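Long-range contacts in conserved hypothetical protein TM0937 (Thermotoga maritima, PDB 2ESH), which is of unknown function but probably acts as a DNA-binding transcriptional regulator with a winged helix-turn-helix fold of the PadR-like type: residues V22-H28 with R77-I82; F9-L14 with I43-M49; S16-L20 with Y89-I93. All coordinates share one frame; numbering follows the deposited sequence.

Contact 1: V22-H28 with R77-I82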
ATOM      1  N   VAL A  22      -0.736   7.601  -0.144  1.00 33.18           N
ATOM      2  CA  VAL A  22      -0.207   8.811   0.464  1.00 35.01           C
ATOM      3  C   VAL A  22       0.803   9.656  -0.376  1.00 36.21           C
ATOM      4  O   VAL A  22       0.684  10.871  -0.359  1.00 35.81           O
ATOM      5  CB  VAL A  22       0.336   8.594   1.805  1.00 36.38           C
ATOM      6  CG1 VAL A  22       0.931   9.900   2.285  1.00 34.88           C
ATOM      7  CG2 VAL A  22      -0.773   8.023   2.786  1.00 33.34           C
ATOM      8  N   ALA A  23       1.792   9.018  -1.051  1.00 35.94           N
ATOM      9  CA  ALA A  23       2.704   9.725  -1.943  1.00 36.47           C
ATOM     10  C   ALA A  23       1.940  10.511  -2.991  1.00 37.57           C
ATOM     11  O   ALA A  23       2.328  11.613  -3.374  1.00 39.02           O
ATOM     12  CB  ALA A  23       3.714   8.748  -2.662  1.00 34.40           C
ATOM     13  N   GLU A  24       0.890   9.904  -3.515  1.00 37.34           N
ATOM     14  CA  GLU A  24       0.113  10.524  -4.569  1.00 37.34           C
ATOM     15  C   GLU A  24      -0.660  11.769  -4.067  1.00 38.41           C
ATOM     16  O   GLU A  24      -0.742  12.783  -4.759  1.00 37.26           O
ATOM     17  CB  GLU A  24      -0.848   9.444  -5.104  1.00 37.95           C
ATOM     18  CG  GLU A  24      -0.151   8.443  -6.060  1.00 38.35           C
ATOM     19  CD  GLU A  24      -1.117   7.456  -6.728  1.00 43.64           C
ATOM     20  OE1 GLU A  24      -2.124   7.091  -6.101  1.00 46.46           O
ATOM     21  OE2 GLU A  24      -0.840   6.976  -7.853  1.00 47.62           O
ATOM     22  N   LYS A  25      -1.225  11.700  -2.845  1.00 38.76           N
ATOM     23  CA  LYS A  25      -1.904  12.859  -2.283  1.00 38.54           C
ATOM     24  C   LYS A  25      -1.910  12.768  -0.764  1.00 38.51           C
ATOM     25  O   LYS A  25      -2.607  11.918  -0.221  1.00 38.00           O
ATOM     26  CB  LYS A  25      -3.337  12.937  -2.768  1.00 38.30           C
ATOM     27  CG  LYS A  25      -4.133  14.171  -2.276  1.00 40.18           C
ATOM     28  CD  LYS A  25      -5.581  14.231  -2.819  1.00 43.18           C
ATOM     29  CE  LYS A  25      -6.523  13.282  -1.969  1.00 52.86           C
ATOM     30  NZ  LYS A  25      -7.947  13.002  -2.541  1.00 51.50           N
ATOM     31  N   PRO A  26      -1.175  13.680  -0.075  1.00 37.73           N
ATOM     32  CA  PRO A  26      -1.164  13.654   1.412  1.00 37.33           C
ATOM     33  C   PRO A  26      -2.629  13.738   1.921  1.00 38.84           C
ATOM     34  O   PRO A  26      -3.447  14.387   1.265  1.00 36.61           O
ATOM     35  CB  PRO A  26      -0.412  14.926   1.745  1.00 38.55           C
ATOM     36  CG  PRO A  26       0.473  15.182   0.408  1.00 35.76           C
ATOM     37  CD  PRO A  26      -0.420  14.823  -0.647  1.00 35.72           C
ATOM     38  N   SER A  27      -2.969  13.009   3.008  1.00 38.58           N
ATOM     39  CA  SER A  27      -4.351  12.922   3.443  1.00 38.93           C
ATOM     40  C   SER A  27      -4.524  12.278   4.781  1.00 36.76           C
ATOM     41  O   SER A  27      -3.559  11.851   5.412  1.00 35.03           O
ATOM     42  CB  SER A  27      -5.224  12.186   2.396  1.00 41.98           C
ATOM     43  OG  SER A  27      -6.642  12.390   2.652  1.00 45.75           O
ATOM     44  N   HIS A  28      -5.770  12.229   5.235  1.00 37.38           N
ATOM     45  CA  HIS A  28      -6.075  11.610   6.547  1.00 38.36           C
ATOM     46  C   HIS A  28      -6.610  10.168   6.395  1.00 38.82           C
ATOM     47  O   HIS A  28      -7.020   9.804   5.345  1.00 39.19           O
ATOM     48  CB  HIS A  28      -7.027  12.485   7.343  1.00 37.64           C
ATOM     49  CG  HIS A  28      -8.307  12.771   6.626  1.00 41.67           C
ATOM     50  ND1 HIS A  28      -8.451  13.833   5.760  1.00 45.36           N
ATOM     51  CD2 HIS A  28      -9.505  12.125   6.637  1.00 40.54           C
ATOM     52  CE1 HIS A  28      -9.690  13.843   5.284  1.00 46.58           C
ATOM     53  NE2 HIS A  28     -10.335  12.803   5.782  1.00 43.31           N
ATOM     54  N   ARG A  77      -8.172  17.076  11.240  1.00 37.04           N
ATOM     55  CA  ARG A  77      -7.718  15.849  10.581  1.00 34.81           C
ATOM     56  C   ARG A  77      -6.194  15.851  10.479  1.00 33.88           C
ATOM     57  O   ARG A  77      -5.625  16.821  10.016  1.00 32.11           O
ATOM     58  CB  ARG A  77      -8.273  15.805   9.149  1.00 36.11           C
ATOM     59  CG  ARG A  77      -9.769  15.848   9.022  1.00 39.85           C
ATOM     60  CD  ARG A  77     -10.300  14.539   9.546  1.00 44.46           C
ATOM     61  NE  ARG A  77     -11.738  14.543   9.385  1.00 50.88           N
ATOM     62  CZ  ARG A  77     -12.536  13.476   9.501  1.00 52.55           C
ATOM     63  NH1 ARG A  77     -12.054  12.263   9.783  1.00 46.77           N
ATOM     64  NH2 ARG A  77     -13.831  13.652   9.327  1.00 47.26           N
ATOM     65  N   LYS A  78      -5.559  14.765  10.901  1.00 33.12           N
ATOM     66  CA  LYS A  78      -4.122  14.570  10.874  1.00 32.75           C
ATOM     67  C   LYS A  78      -3.691  14.157   9.476  1.00 34.65           C
ATOM     68  O   LYS A  78      -4.077  13.080   9.006  1.00 35.05           O
ATOM     69  CB  LYS A  78      -3.776  13.497  11.873  1.00 30.84           C
ATOM     70  CG  LYS A  78      -2.291  13.444  12.167  1.00 33.08           C
ATOM     71  CD  LYS A  78      -1.967  12.623  13.360  1.00 32.79           C
ATOM     72  CE  LYS A  78      -0.589  12.913  13.869  1.00 40.07           C
ATOM     73  NZ  LYS A  78      -0.272  12.151  15.161  1.00 40.82           N
ATOM     74  N   ILE A  79      -2.966  15.041   8.757  1.00 36.95           N
ATOM     75  CA  ILE A  79      -2.487  14.799   7.347  1.00 36.06           C
ATOM     76  C   ILE A  79      -1.137  14.059   7.267  1.00 35.79           C
ATOM     77  O   ILE A  79      -0.107  14.474   7.823  1.00 39.02           O
ATOM     78  CB  ILE A  79      -2.414  16.081   6.591  1.00 35.64           C
ATOM     79  CG1 ILE A  79      -3.778  16.847   6.665  1.00 36.81           C
ATOM     80  CG2 ILE A  79      -2.081  15.807   5.100  1.00 37.69           C
ATOM     81  CD1 ILE A  79      -5.023  16.051   6.179  1.00 37.15           C
ATOM     82  N   TYR A  80      -1.136  12.922   6.600  1.00 36.15           N
ATOM     83  CA  TYR A  80       0.082  12.099   6.370  1.00 34.19           C
ATOM     84  C   TYR A  80       0.722  12.492   5.074  1.00 33.91           C
ATOM     85  O   TYR A  80       0.034  12.759   4.102  1.00 35.40           O
ATOM     86  CB  TYR A  80      -0.244  10.601   6.332  1.00 33.39           C
ATOM     87  CG  TYR A  80      -0.718  10.135   7.628  1.00 28.65           C
ATOM     88  CD1 TYR A  80       0.184   9.510   8.538  1.00 27.59           C
ATOM     89  CD2 TYR A  80      -2.057  10.359   8.029  1.00 28.82           C
ATOM     90  CE1 TYR A  80      -0.219   9.129   9.818  1.00 25.16           C
ATOM     91  CE2 TYR A  80      -2.480   9.994   9.330  1.00 24.53           C
ATOM     92  CZ  TYR A  80      -1.538   9.356  10.210  1.00 29.24           C
ATOM     93  OH  TYR A  80      -1.909   8.953  11.482  1.00 30.78           O
ATOM     94  N   ARG A  81       2.057  12.501   5.057  0.50 33.62           N
ATOM     95  CA  ARG A  81       2.838  12.963   3.888  0.50 34.15           C
ATOM     96  C   ARG A  81       4.087  12.074   3.765  0.50 33.39           C
ATOM     97  O   ARG A  81       4.723  11.716   4.786  0.50 33.32           O
ATOM     98  CB  ARG A  81       3.176  14.472   4.088  0.50 32.78           C
ATOM     99  CG  ARG A  81       4.206  15.118   3.179  0.50 34.51           C
ATOM    100  CD  ARG A  81       4.206  16.690   3.338  0.50 34.15           C
ATOM    101  NE  ARG A  81       2.839  17.258   3.489  0.50 33.23           N
ATOM    102  CZ  ARG A  81       2.161  17.946   2.551  0.50 35.92           C
ATOM    103  NH1 ARG A  81       2.699  18.163   1.321  0.50 34.20           N
ATOM    104  NH2 ARG A  81       0.925  18.412   2.836  0.50 30.65           N
ATOM    105  N   ILE A  82       4.431  11.672   2.557  1.00 33.95           N
ATOM    106  CA  ILE A  82       5.664  10.809   2.405  1.00 34.30           C
ATOM    107  C   ILE A  82       6.974  11.611   2.711  1.00 36.07           C
ATOM    108  O   ILE A  82       7.086  12.779   2.332  1.00 34.35           O
ATOM    109  CB  ILE A  82       5.741  10.021   1.014  1.00 35.89           C
ATOM    110  CG1 ILE A  82       6.712   8.813   1.158  1.00 31.71           C
ATOM    111  CG2 ILE A  82       6.055  10.995  -0.148  1.00 33.86           C
ATOM    112  CD1 ILE A  82       6.596   7.759   0.094  1.00 34.59           C
TER
HETATM  113  O   HOH W   1       2.957  12.358   0.542  1.00 32.75           O
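Val22, Ala23 and Pro26 supply the apolar side of this contact, and Tyr80, Ile79 and Ile82 receive them. Val22 reaches the strand with CG1, which lies 3.5 Å from Tyr80 O and also touches the backbone at Arg81. The CB of Ala23 packs on Ile82 CG2 at 4.1 Å. Pro26 CB meets Ile79 CG2 at 3.8 Å. Next comes a pair of backbone bonds between Ser27 and Tyr80. Tyr80 N gives a nearly straight bond (174°) to Ser27 O at 2.9 Å. Ser27 N returns a more bent one to Tyr80 O at 3.2 Å. The same Ser27 O lies at the edge of the Tyr80 ring. Ser27 OG is hydrogen-bonded to Glu31 OE1 of helix 29-37. A water accepts from Ile82 N and donates to Val22 O, so it joins the helix end to the strand. At the other end, His28 CG sits between the backbone N and the carbonyl carbon (chi1 57°), which lays the ring against Arg77. Arg77 CD stands 4.0 Å from the centroid of the His28 ring, a CH-pi contact over the face. Strand 77-82 also pairs with strand 65-70. The single antiparallel bridge at Ser27 adds a short third strand-like piece to this hairpin, which is probably the wing, as in winged helix-turn-helix domains.

Contact 2: F9-L14 with I43-M49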
ATOM      1  N   PHE A   9       1.610 -11.720   2.992  1.00 44.02           N
ATOM      2  CA  PHE A   9       1.628 -10.970   1.781  1.00 42.48           C
ATOM      3  C   PHE A   9       0.652  -9.795   1.815  1.00 43.22           C
ATOM      4  O   PHE A   9       0.958  -8.716   1.323  1.00 42.95           O
ATOM      5  CB  PHE A   9       1.280 -11.918   0.651  1.00 42.64           C
ATOM      6  CG  PHE A   9       1.079 -11.256  -0.653  1.00 39.33           C
ATOM      7  CD1 PHE A   9       2.159 -10.857  -1.410  1.00 39.51           C
ATOM      8  CD2 PHE A   9      -0.187 -11.006  -1.119  1.00 43.18           C
ATOM      9  CE1 PHE A   9       1.995 -10.217  -2.633  1.00 38.14           C
ATOM     10  CE2 PHE A   9      -0.345 -10.381  -2.351  1.00 42.08           C
ATOM     11  CZ  PHE A   9       0.775  -9.993  -3.091  1.00 37.81           C
ATOM     12  N   ARG A  10      -0.523 -10.013   2.410  1.00 43.22           N
ATOM     13  CA  ARG A  10      -1.635  -9.041   2.479  1.00 42.80           C
ATOM     14  C   ARG A  10      -1.166  -7.740   3.217  1.00 41.14           C
ATOM     15  O   ARG A  10      -1.430  -6.599   2.748  1.00 39.23           O
ATOM     16  CB  ARG A  10      -2.809  -9.711   3.247  1.00 43.17           C
ATOM     17  CG  ARG A  10      -4.163  -9.179   2.899  1.00 51.33           C
ATOM     18  CD  ARG A  10      -5.249  -9.434   3.969  1.00 58.12           C
ATOM     19  NE  ARG A  10      -4.894  -8.616   5.112  1.00 67.36           N
ATOM     20  CZ  ARG A  10      -5.333  -7.379   5.356  1.00 71.30           C
ATOM     21  NH1 ARG A  10      -6.235  -6.798   4.549  1.00 72.20           N
ATOM     22  NH2 ARG A  10      -4.863  -6.734   6.439  1.00 69.98           N
ATOM     23  N   GLY A  11      -0.509  -7.971   4.374  1.00 38.63           N
ATOM     24  CA  GLY A  11       0.303  -6.992   5.117  1.00 39.30           C
ATOM     25  C   GLY A  11       1.217  -6.125   4.234  1.00 38.25           C
ATOM     26  O   GLY A  11       1.136  -4.915   4.276  1.00 38.40           O
ATOM     27  N   TRP A  12       1.960  -6.766   3.329  1.00 36.98           N
ATOM     28  CA  TRP A  12       2.927  -6.103   2.516  1.00 35.46           C
ATOM     29  C   TRP A  12       2.182  -5.315   1.457  1.00 34.89           C
ATOM     30  O   TRP A  12       2.472  -4.190   1.135  1.00 32.93           O
ATOM     31  CB  TRP A  12       3.845  -7.167   1.887  1.00 34.13           C
ATOM     32  CG  TRP A  12       4.864  -6.546   0.993  1.00 31.54           C
ATOM     33  CD1 TRP A  12       6.037  -6.014   1.392  1.00 29.88           C
ATOM     34  CD2 TRP A  12       4.810  -6.390  -0.442  1.00 29.78           C
ATOM     35  NE1 TRP A  12       6.727  -5.497   0.306  1.00 32.94           N
ATOM     36  CE2 TRP A  12       6.012  -5.717  -0.833  1.00 28.69           C
ATOM     37  CE3 TRP A  12       3.895  -6.767  -1.428  1.00 30.34           C
ATOM     38  CZ2 TRP A  12       6.344  -5.444  -2.167  1.00 25.90           C
ATOM     39  CZ3 TRP A  12       4.216  -6.497  -2.771  1.00 30.70           C
ATOM     40  CH2 TRP A  12       5.421  -5.826  -3.129  1.00 31.56           C
ATOM     41  N   TRP A  13       1.167  -5.947   0.930  1.00 36.90           N
ATOM     42  CA  TRP A  13       0.389  -5.360  -0.134  1.00 36.54           C
ATOM     43  C   TRP A  13      -0.446  -4.179   0.393  1.00 36.89           C
ATOM     44  O   TRP A  13      -0.635  -3.180  -0.321  1.00 36.78           O
ATOM     45  CB  TRP A  13      -0.500  -6.449  -0.724  1.00 36.79           C
ATOM     46  CG  TRP A  13      -1.157  -6.005  -1.980  1.00 37.12           C
ATOM     47  CD1 TRP A  13      -2.375  -5.441  -2.105  1.00 40.03           C
ATOM     48  CD2 TRP A  13      -0.587  -6.020  -3.268  1.00 36.51           C
ATOM     49  NE1 TRP A  13      -2.643  -5.185  -3.427  1.00 40.12           N
ATOM     50  CE2 TRP A  13      -1.542  -5.506  -4.160  1.00 37.60           C
ATOM     51  CE3 TRP A  13       0.628  -6.498  -3.782  1.00 43.81           C
ATOM     52  CZ2 TRP A  13      -1.302  -5.392  -5.547  1.00 44.83           C
ATOM     53  CZ3 TRP A  13       0.873  -6.382  -5.191  1.00 42.25           C
ATOM     54  CH2 TRP A  13      -0.077  -5.834  -6.035  1.00 40.06           C
ATOM     55  N   LEU A  14      -0.940  -4.273   1.633  1.00 35.96           N
ATOM     56  CA  LEU A  14      -1.617  -3.117   2.245  1.00 36.60           C
ATOM     57  C   LEU A  14      -0.655  -1.878   2.508  1.00 36.77           C
ATOM     58  O   LEU A  14      -0.895  -0.759   2.031  1.00 38.07           O
ATOM     59  CB  LEU A  14      -2.365  -3.563   3.548  1.00 36.36           C
ATOM     60  CG  LEU A  14      -3.313  -2.488   4.172  1.00 38.69           C
ATOM     61  CD1 LEU A  14      -4.521  -2.043   3.260  1.00 36.70           C
ATOM     62  CD2 LEU A  14      -3.803  -2.941   5.600  1.00 39.72           C
ATOM     63  N   ILE A  43      -6.399  -9.711  -7.068  1.00 54.71           N
ATOM     64  CA  ILE A  43      -5.451 -10.610  -6.361  1.00 50.90           C
ATOM     65  C   ILE A  43      -6.197 -11.622  -5.501  1.00 48.90           C
ATOM     66  O   ILE A  43      -6.785 -11.240  -4.518  1.00 46.31           O
ATOM     67  CB  ILE A  43      -4.481  -9.832  -5.336  1.00 51.90           C
ATOM     68  CG1 ILE A  43      -3.812  -8.604  -5.982  1.00 52.11           C
ATOM     69  CG2 ILE A  43      -3.451 -10.801  -4.635  1.00 49.95           C
ATOM     70  CD1 ILE A  43      -2.810  -8.930  -7.113  1.00 47.57           C
ATOM     71  N   PRO A  44      -6.173 -12.931  -5.877  1.00 48.82           N
ATOM     72  CA  PRO A  44      -6.929 -13.961  -5.131  1.00 49.19           C
ATOM     73  C   PRO A  44      -6.664 -13.997  -3.617  1.00 50.98           C
ATOM     74  O   PRO A  44      -5.500 -14.035  -3.167  1.00 50.11           O
ATOM     75  CB  PRO A  44      -6.468 -15.267  -5.803  1.00 48.11           C
ATOM     76  CG  PRO A  44      -6.158 -14.849  -7.208  1.00 45.18           C
ATOM     77  CD  PRO A  44      -5.491 -13.525  -7.048  1.00 46.91           C
ATOM     78  N   GLY A  45      -7.749 -13.930  -2.840  1.00 53.44           N
ATOM     79  CA  GLY A  45      -7.678 -14.139  -1.415  1.00 56.95           C
ATOM     80  C   GLY A  45      -7.420 -12.937  -0.522  1.00 61.03           C
ATOM     81  O   GLY A  45      -7.482 -13.080   0.710  1.00 62.13           O
ATOM     82  N   ILE A  46      -7.129 -11.760  -1.083  1.00 62.95           N
ATOM     83  CA  ILE A  46      -6.681 -10.671  -0.225  1.00 66.31           C
ATOM     84  C   ILE A  46      -7.753  -9.762   0.410  1.00 68.38           C
ATOM     85  O   ILE A  46      -7.728  -9.520   1.650  1.00 69.00           O
ATOM     86  CB  ILE A  46      -5.411  -9.899  -0.732  1.00 66.31           C
ATOM     87  CG1 ILE A  46      -5.765  -8.873  -1.773  1.00 67.29           C
ATOM     88  CG2 ILE A  46      -4.310 -10.841  -1.225  1.00 66.84           C
ATOM     89  CD1 ILE A  46      -4.738  -7.762  -1.799  1.00 70.98           C
ATOM     90  N   GLY A  47      -8.673  -9.262  -0.415  1.00 70.29           N
ATOM     91  CA  GLY A  47      -9.798  -8.441   0.092  1.00 73.02           C
ATOM     92  C   GLY A  47      -9.298  -7.010   0.181  1.00 74.85           C
ATOM     93  O   GLY A  47      -9.296  -6.255  -0.841  1.00 75.35           O
ATOM     94  N   HIS A  48      -9.009  -6.550   1.402  1.00 76.39           N
ATOM     95  CA  HIS A  48      -9.961  -6.609   2.507  1.00 77.73           C
ATOM     96  C   HIS A  48     -10.624  -5.200   2.388  1.00 77.34           C
ATOM     97  O   HIS A  48     -11.637  -5.084   1.616  1.00 78.36           O
ATOM     98  CB  HIS A  48      -9.279  -6.810   3.861  1.00 78.60           C
ATOM     99  CG  HIS A  48     -10.027  -7.711   4.802  1.00 83.47           C
ATOM    100  ND1 HIS A  48     -11.388  -7.943   4.707  1.00 87.32           N
ATOM    101  CD2 HIS A  48      -9.598  -8.437   5.865  1.00 86.21           C
ATOM    102  CE1 HIS A  48     -11.763  -8.776   5.664  1.00 87.26           C
ATOM    103  NE2 HIS A  48     -10.697  -9.088   6.381  1.00 87.92           N
ATOM    104  N   MET A  49     -10.024  -4.117   2.963  1.00 75.39           N
ATOM    105  CA  MET A  49      -8.568  -3.991   3.204  1.00 72.94           C
ATOM    106  C   MET A  49      -8.206  -3.829   4.749  1.00 71.07           C
ATOM    107  O   MET A  49      -7.798  -4.833   5.418  1.00 69.64           O
ATOM    108  CB  MET A  49      -7.965  -2.886   2.267  1.00 73.38           C
ATOM    109  CG  MET A  49      -7.462  -3.333   0.757  1.00 72.69           C
ATOM    110  SD  MET A  49      -5.782  -4.163   0.509  1.00 77.23           S
ATOM    111  CE  MET A  49      -5.090  -3.397  -0.977  1.00 66.72           C
TER
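Arg10 and Met49 bury the most surface here, and one hydrogen bond joins them. Arg10 NH1 donates to Met49 O at 2.7 Å, with an N-H...O angle of 148°. The donor is tilted from the carbonyl plane. The Arg10 chain runs out extended and bends at chi3 (68°), which places the guanidinium beside Met49 O. On the way Arg10 CG passes Ile46 CB at 3.9 Å. The guanidinium and the His48 ring are steeply inclined to each other. An alanine in place of Arg10 would probably leave Met49 O without this donor and open a gap beside Ile46. Segment 43-49 belongs to the loop between helices 29-37 and 52-61, the two helices that probably form the helix-turn-helix of this PadR-like fold. Within the loop, a type II beta turn runs from Ile43 to Ile46, with Gly45 at its positive-phi position. The Met49 chain, bent at chi2 and chi3, brings CE to the edge of the Trp13 ring, 3.6 Å from Trp13 CD1. Met49 CB rests 3.7 Å from Leu14 CD1. Ile46 CD1 comes close to Trp13 CD1, at 3.3 Å, and Ile43 CG1 touches Trp13 CZ2. The Ile46 CG2 branch meets the Phe9 ring at its edge, 4.1 Å from Phe9 CD2. Leu36 of helix 29-37 touches both Leu14 and Met49.

Contact 3: S16-L20 with Y89-I93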
ATOM      1  N   SER A  16       2.156  -1.181   1.201  1.00 34.11           N
ATOM      2  CA  SER A  16       2.713  -0.722  -0.043  1.00 33.85           C
ATOM      3  C   SER A  16       1.736   0.179  -0.685  1.00 33.48           C
ATOM      4  O   SER A  16       2.105   1.234  -1.167  1.00 32.85           O
ATOM      5  CB  SER A  16       3.069  -1.892  -0.983  1.00 32.24           C
ATOM      6  OG  SER A  16       4.149  -2.584  -0.313  1.00 37.41           O
ATOM      7  N   THR A  17       0.471  -0.245  -0.685  0.50 33.35           N
ATOM      8  CA  THR A  17      -0.573   0.494  -1.372  0.50 33.18           C
ATOM      9  C   THR A  17      -0.870   1.802  -0.669  0.50 32.92           C
ATOM     10  O   THR A  17      -1.048   2.825  -1.321  0.50 30.30           O
ATOM     11  CB  THR A  17      -1.880  -0.315  -1.429  0.50 33.41           C
ATOM     12  OG1 THR A  17      -1.638  -1.532  -2.143  0.50 35.99           O
ATOM     13  CG2 THR A  17      -2.948   0.482  -2.111  0.50 29.73           C
ATOM     14  N   ILE A  18      -0.950   1.732   0.666  1.00 33.97           N
ATOM     15  CA  ILE A  18      -1.135   2.890   1.487  1.00 36.76           C
ATOM     16  C   ILE A  18      -0.040   3.930   1.345  1.00 37.56           C
ATOM     17  O   ILE A  18      -0.375   5.148   1.210  1.00 38.79           O
ATOM     18  CB  ILE A  18      -1.343   2.601   2.952  1.00 38.64           C
ATOM     19  CG1 ILE A  18      -2.700   1.886   3.217  1.00 40.85           C
ATOM     20  CG2 ILE A  18      -1.486   3.900   3.679  1.00 41.47           C
ATOM     21  CD1 ILE A  18      -2.813   1.398   4.779  1.00 37.48           C
ATOM     22  N   LEU A  19       1.218   3.494   1.315  1.00 37.21           N
ATOM     23  CA  LEU A  19       2.348   4.423   1.112  1.00 37.43           C
ATOM     24  C   LEU A  19       2.171   5.185  -0.174  1.00 37.27           C
ATOM     25  O   LEU A  19       2.290   6.397  -0.227  1.00 37.80           O
ATOM     26  CB  LEU A  19       3.720   3.693   1.094  1.00 38.05           C
ATOM     27  CG  LEU A  19       5.056   4.484   1.214  1.00 37.71           C
ATOM     28  CD1 LEU A  19       4.997   5.397   2.389  1.00 40.17           C
ATOM     29  CD2 LEU A  19       6.225   3.540   1.451  1.00 40.50           C
ATOM     30  N   LEU A  20       1.887   4.444  -1.221  1.00 36.45           N
ATOM     31  CA  LEU A  20       1.685   5.016  -2.516  1.00 37.36           C
ATOM     32  C   LEU A  20       0.574   5.983  -2.527  1.00 35.60           C
ATOM     33  O   LEU A  20       0.730   7.068  -3.122  1.00 35.97           O
ATOM     34  CB  LEU A  20       1.318   3.940  -3.520  1.00 36.61           C
ATOM     35  CG  LEU A  20       1.564   4.030  -5.002  1.00 40.42           C
ATOM     36  CD1 LEU A  20       0.435   3.367  -5.735  1.00 45.62           C
ATOM     37  CD2 LEU A  20       1.803   5.339  -5.609  1.00 39.72           C
ATOM     38  N   TYR A  89      11.921   3.515   0.528  1.00 34.68           N
ATOM     39  CA  TYR A  89      11.217   2.261   0.870  1.00 34.37           C
ATOM     40  C   TYR A  89      10.334   1.888  -0.287  1.00 34.63           C
ATOM     41  O   TYR A  89      10.298   0.695  -0.740  1.00 34.76           O
ATOM     42  CB  TYR A  89      10.434   2.446   2.132  1.00 34.54           C
ATOM     43  CG  TYR A  89       9.719   1.249   2.651  1.00 35.62           C
ATOM     44  CD1 TYR A  89      10.399   0.262   3.393  1.00 37.96           C
ATOM     45  CD2 TYR A  89       8.368   1.122   2.487  1.00 36.64           C
ATOM     46  CE1 TYR A  89       9.720  -0.807   3.955  1.00 41.40           C
ATOM     47  CE2 TYR A  89       7.667   0.038   3.051  1.00 39.44           C
ATOM     48  CZ  TYR A  89       8.334  -0.886   3.788  1.00 39.33           C
ATOM     49  OH  TYR A  89       7.650  -1.910   4.295  1.00 41.36           O
ATOM     50  N   LEU A  90       9.754   2.911  -0.887  1.00 34.25           N
ATOM     51  CA  LEU A  90       8.965   2.702  -2.099  1.00 35.02           C
ATOM     52  C   LEU A  90       9.685   2.147  -3.321  1.00 35.50           C
ATOM     53  O   LEU A  90       9.083   1.355  -4.100  1.00 36.65           O
ATOM     54  CB  LEU A  90       8.259   4.007  -2.495  1.00 35.14           C
ATOM     55  CG  LEU A  90       6.832   3.997  -3.086  1.00 36.85           C
ATOM     56  CD1 LEU A  90       5.797   3.063  -2.452  1.00 35.64           C
ATOM     57  CD2 LEU A  90       6.277   5.382  -3.133  1.00 35.53           C
ATOM     58  N   ARG A  91      10.890   2.642  -3.598  1.00 34.87           N
ATOM     59  CA  ARG A  91      11.735   2.067  -4.650  1.00 35.31           C
ATOM     60  C   ARG A  91      12.046   0.571  -4.340  1.00 33.89           C
ATOM     61  O   ARG A  91      12.117  -0.227  -5.223  1.00 36.09           O
ATOM     62  CB  ARG A  91      13.068   2.805  -4.758  1.00 34.92           C
ATOM     63  CG  ARG A  91      13.007   4.185  -5.338  1.00 39.65           C
ATOM     64  CD  ARG A  91      14.441   4.880  -5.271  1.00 42.22           C
ATOM     65  NE  ARG A  91      14.353   6.287  -5.616  1.00 40.31           N
ATOM     66  CZ  ARG A  91      14.074   6.774  -6.843  1.00 41.21           C
ATOM     67  NH1 ARG A  91      13.864   5.983  -7.921  1.00 34.64           N
ATOM     68  NH2 ARG A  91      14.022   8.091  -6.987  1.00 36.79           N
ATOM     69  N   GLU A  92      12.274   0.221  -3.100  1.00 31.96           N
ATOM     70  CA  GLU A  92      12.408  -1.183  -2.733  1.00 33.35           C
ATOM     71  C   GLU A  92      11.133  -1.998  -3.047  1.00 33.13           C
ATOM     72  O   GLU A  92      11.242  -3.119  -3.437  1.00 36.75           O
ATOM     73  CB  GLU A  92      12.684  -1.300  -1.245  1.00 32.29           C
ATOM     74  CG  GLU A  92      14.105  -0.843  -0.766  1.00 33.51           C
ATOM     75  CD  GLU A  92      14.320  -1.191   0.762  1.00 37.64           C
ATOM     76  OE1 GLU A  92      13.401  -0.957   1.592  1.00 31.85           O
ATOM     77  OE2 GLU A  92      15.382  -1.772   1.128  1.00 40.58           O
ATOM     78  N   ILE A  93       9.942  -1.434  -2.893  1.00 32.58           N
ATOM     79  CA  ILE A  93       8.669  -2.108  -3.201  1.00 31.50           C
ATOM     80  C   ILE A  93       8.544  -2.224  -4.697  1.00 30.94           C
ATOM     81  O   ILE A  93       8.122  -3.256  -5.238  1.00 30.47           O
ATOM     82  CB  ILE A  93       7.500  -1.254  -2.687  1.00 31.03           C
ATOM     83  CG1 ILE A  93       7.266  -1.600  -1.220  1.00 31.43           C
ATOM     84  CG2 ILE A  93       6.223  -1.465  -3.563  1.00 32.13           C
ATOM     85  CD1 ILE A  93       6.608  -0.476  -0.451  1.00 34.42           C
TER
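Leu19 and Tyr89 meet because each has its CG trans to its own backbone N, with chi1 of -166° and -177°. The Leu19 CD2 methyl thereby arrives at the edge of the Tyr89 ring, near its plane, 3.4 Å from Tyr89 CD2. Leu19 CD2 also touches Leu90 CD1 at 4.0 Å. The two leucine side chains slide past each other in opposite directions. The end of Leu90 bends back to helix 16-20, and its CD1 lies 4.3 Å from Leu20 N. One turn before Leu19, Ser16 faces Ile93. Ser16 OG lies only 3.2 Å from Ile93 CD1, a tight contact. The hydroxyl is hydrogen-bonded to Trp12 O within its own helix. The contact is van der Waals packing. The two helix segments approach to 10.7 Å between axes and cross steeply, at 130° between N-to-C directions. The start of the long C-terminal helix 84-116 thus packs on helix 8-24, the first helix of the probable winged helix-turn-helix domain. Leu19 and Leu90 both continue onto Ile82 of strand 77-82, and the Tyr89 ring stacks with that of Phe64. On another side of helix 8-24, Ile18 packs on Val55 and Leu56 of helix 52-61.

All three contacts use helix 8-24, each at a different level. Contact 2 takes its start, contact 3 its middle and contact 1 its end. Contact 3 lies deepest: its centre is about 6 Å from the centre of the chain, and it is apolar helix packing. Contacts 1 and 2 lie on opposite sides of the chain's centre, mix exposed with buried residues, and add polar bonds. In contact 1 these are backbone bonds of a beta bridge and a shared water. In contact 2 the bond comes from an arginine side chain. Ile82 and Ala23 of contact 1 pack on Leu90 of contact 3. Trp12 of segment 9-14 touches Ile93 of contact 3.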